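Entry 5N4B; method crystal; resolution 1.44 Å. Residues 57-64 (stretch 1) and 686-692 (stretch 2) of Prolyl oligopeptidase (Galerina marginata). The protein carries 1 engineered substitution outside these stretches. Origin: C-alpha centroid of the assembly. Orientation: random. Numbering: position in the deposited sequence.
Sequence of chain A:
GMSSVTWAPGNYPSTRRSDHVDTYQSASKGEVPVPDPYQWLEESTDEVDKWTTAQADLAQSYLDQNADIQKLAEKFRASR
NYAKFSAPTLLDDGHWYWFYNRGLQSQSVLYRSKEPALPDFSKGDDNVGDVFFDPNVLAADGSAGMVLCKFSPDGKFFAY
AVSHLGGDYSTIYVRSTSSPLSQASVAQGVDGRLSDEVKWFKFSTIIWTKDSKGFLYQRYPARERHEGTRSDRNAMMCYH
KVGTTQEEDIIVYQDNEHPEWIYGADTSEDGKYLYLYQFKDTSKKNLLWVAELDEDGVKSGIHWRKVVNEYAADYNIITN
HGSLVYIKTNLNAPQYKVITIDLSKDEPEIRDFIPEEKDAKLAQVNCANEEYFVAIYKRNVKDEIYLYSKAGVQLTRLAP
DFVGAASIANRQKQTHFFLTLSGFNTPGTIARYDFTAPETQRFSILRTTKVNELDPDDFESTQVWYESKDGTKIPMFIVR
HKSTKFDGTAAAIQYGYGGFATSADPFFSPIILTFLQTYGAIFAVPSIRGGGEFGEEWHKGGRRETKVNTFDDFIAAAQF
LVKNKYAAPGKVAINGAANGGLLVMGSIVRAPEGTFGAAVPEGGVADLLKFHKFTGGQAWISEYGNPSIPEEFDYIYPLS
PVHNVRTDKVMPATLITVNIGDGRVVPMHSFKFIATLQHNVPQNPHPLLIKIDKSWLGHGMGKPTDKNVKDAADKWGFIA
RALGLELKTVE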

# COMPACT_ATOMS: atom_id res chain seq x y z
N ASP A 57 -6.92 -27.45 6.23
CA ASP A 57 -6.29 -28.73 6.52
C ASP A 57 -5.83 -29.40 5.24
O ASP A 57 -4.71 -29.95 5.19
CB ASP A 57 -7.26 -29.66 7.26
CG ASP A 57 -7.52 -29.25 8.73
OD1 ASP A 57 -6.84 -28.33 9.27
OD2 ASP A 57 -8.46 -29.86 9.33
N LEU A 58 -6.64 -29.35 4.17
CA LEU A 58 -6.22 -29.90 2.87
C LEU A 58 -5.00 -29.18 2.35
O LEU A 58 -4.06 -29.81 1.83
CB LEU A 58 -7.36 -29.83 1.86
CG LEU A 58 -7.14 -30.44 0.48
CD1 LEU A 58 -7.07 -31.94 0.59
CD2 LEU A 58 -8.28 -30.05 -0.42
N ALA A 59 -5.01 -27.86 2.41
CA ALA A 59 -3.88 -27.12 1.89
C ALA A 59 -2.62 -27.47 2.67
O ALA A 59 -1.55 -27.69 2.08
CB ALA A 59 -4.13 -25.62 1.96
N GLN A 60 -2.72 -27.48 4.01
CA GLN A 60 -1.53 -27.78 4.80
C GLN A 60 -1.07 -29.22 4.59
O GLN A 60 0.13 -29.47 4.54
CB GLN A 60 -1.78 -27.57 6.29
CG GLN A 60 -0.52 -27.76 7.14
CD GLN A 60 0.53 -26.78 6.76
OE1 GLN A 60 0.33 -25.55 6.86
NE2 GLN A 60 1.64 -27.28 6.26
N SER A 61 -2.01 -30.16 4.43
CA SER A 61 -1.63 -31.54 4.14
C SER A 61 -0.83 -31.61 2.82
O SER A 61 0.12 -32.39 2.69
CB SER A 61 -2.86 -32.44 4.10
OG SER A 61 -2.50 -33.75 3.67
N TYR A 62 -1.24 -30.85 1.81
CA TYR A 62 -0.52 -30.84 0.55
C TYR A 62 0.88 -30.27 0.73
O TYR A 62 1.87 -30.87 0.29
CB TYR A 62 -1.27 -30.04 -0.52
CG TYR A 62 -0.65 -30.15 -1.87
CD1 TYR A 62 -0.83 -31.27 -2.60
CD2 TYR A 62 0.12 -29.15 -2.42
CE1 TYR A 62 -0.28 -31.44 -3.83
CE2 TYR A 62 0.73 -29.34 -3.67
CZ TYR A 62 0.51 -30.48 -4.35
OH TYR A 62 1.06 -30.70 -5.62
N LEU A 63 0.98 -29.12 1.37
CA LEU A 63 2.27 -28.49 1.62
C LEU A 63 3.20 -29.40 2.43
O LEU A 63 4.42 -29.37 2.22
CB LEU A 63 2.05 -27.13 2.30
CG LEU A 63 1.27 -26.10 1.42
CD1 LEU A 63 0.79 -24.96 2.32
CD2 LEU A 63 2.08 -25.62 0.27
N ASP A 64 2.64 -30.17 3.38
CA ASP A 64 3.43 -31.10 4.19
C ASP A 64 4.16 -32.13 3.37
O ASP A 64 5.17 -32.68 3.85
CB ASP A 64 2.51 -31.89 5.14
CG ASP A 64 2.00 -31.10 6.33
OD1 ASP A 64 2.56 -30.03 6.64
OD2 ASP A 64 1.02 -31.59 6.98
N HIS A 686 -4.02 -30.33 -11.27
CA HIS A 686 -3.20 -29.52 -10.40
C HIS A 686 -4.04 -29.06 -9.23
O HIS A 686 -5.23 -28.80 -9.41
CB HIS A 686 -2.67 -28.31 -11.17
CG HIS A 686 -2.07 -28.70 -12.48
ND1 HIS A 686 -2.36 -28.09 -13.68
CD2 HIS A 686 -1.15 -29.64 -12.74
CE1 HIS A 686 -1.67 -28.69 -14.64
NE2 HIS A 686 -0.93 -29.63 -14.09
N PRO A 687 -3.48 -29.02 -8.03
CA PRO A 687 -4.29 -28.71 -6.86
C PRO A 687 -4.79 -27.28 -6.89
O PRO A 687 -4.10 -26.35 -7.29
CB PRO A 687 -3.32 -28.93 -5.69
CG PRO A 687 -1.97 -28.65 -6.28
CD PRO A 687 -2.08 -29.29 -7.66
N LEU A 688 -6.02 -27.13 -6.42
CA LEU A 688 -6.72 -25.85 -6.28
C LEU A 688 -7.03 -25.72 -4.79
O LEU A 688 -7.97 -26.33 -4.29
CB LEU A 688 -7.97 -25.80 -7.15
CG LEU A 688 -7.67 -26.16 -8.62
CD1 LEU A 688 -8.95 -26.26 -9.43
CD2 LEU A 688 -6.79 -25.16 -9.31
N LEU A 689 -6.24 -24.93 -4.07
CA LEU A 689 -6.20 -24.93 -2.62
C LEU A 689 -6.36 -23.53 -2.05
O LEU A 689 -6.12 -22.52 -2.75
CB LEU A 689 -4.86 -25.43 -2.10
CG LEU A 689 -4.46 -26.80 -2.62
CD1 LEU A 689 -3.04 -27.09 -2.19
CD2 LEU A 689 -5.43 -27.85 -2.17
N ILE A 690 -6.78 -23.42 -0.79
CA ILE A 690 -6.87 -22.14 -0.09
C ILE A 690 -6.36 -22.28 1.33
O ILE A 690 -6.69 -23.24 2.04
CB ILE A 690 -8.29 -21.52 -0.14
CG1 ILE A 690 -8.29 -20.14 0.51
CG2 ILE A 690 -9.32 -22.45 0.55
CD1 ILE A 690 -9.58 -19.39 0.21
N LYS A 691 -5.53 -21.30 1.73
CA LYS A 691 -5.07 -21.12 3.10
C LYS A 691 -5.84 -19.97 3.72
O LYS A 691 -6.06 -18.94 3.08
CB LYS A 691 -3.59 -20.73 3.11
CG LYS A 691 -2.67 -21.85 2.95
CD LYS A 691 -1.21 -21.34 2.97
CE LYS A 691 -0.82 -20.68 4.27
NZ LYS A 691 0.63 -20.29 4.37
N ILE A 692 -6.20 -20.11 5.00
CA ILE A 692 -7.07 -19.17 5.69
C ILE A 692 -6.44 -18.90 7.05
O ILE A 692 -6.53 -19.75 7.95
CB ILE A 692 -8.50 -19.69 5.84
CG1 ILE A 692 -9.07 -20.05 4.45
CG2 ILE A 692 -9.33 -18.61 6.53
CD1 ILE A 692 -10.20 -21.03 4.39

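A helix lies across a strand here, their axes 7.1 Å apart at closest and their directions 108° apart, nearer to perpendicular than to antiparallel. No hydrogen bond crosses between them. The helix satisfies its own backbone, as in Leu63 N to Ala59 O at 3.0 Å, so the contact rests on shape and apolar burial.

Its centre is Leu689, the residue most covered by the other stretch. Its CA-to-CB bond points toward the helix, and its m,t rotamer spreads the two methyls between neighbours one turn apart: Leu689 CD2 meets Leu58 CD2 at 4.0 Å, while Leu689 CD1 reaches Tyr62 CD2 at 3.8 Å. Ala59 meets the base of the same side chain, its CB 4.1 Å from Leu689 CB. A side chain of one methyl lets the backbones close in, with 5.5 Å between the CA atoms of Ala59 and Leu689; that same methyl also touches the strand backbone, Ala59 CB to Ile690 O at 3.5 Å.

Tyr62 extends the contact to the loop before the strand. Pro687 CG sits over one face of the Tyr62 ring, 4.0 Å from the ring centroid, a CH-pi contact that lays an aliphatic proline C-H against the aromatic electrons. Beyond Ala59, the aliphatic part of Lys691 serves as apolar surface, its CD 4.2 Å from Leu63 CD1, while its NZ is hydrogen-bonded elsewhere in the structure.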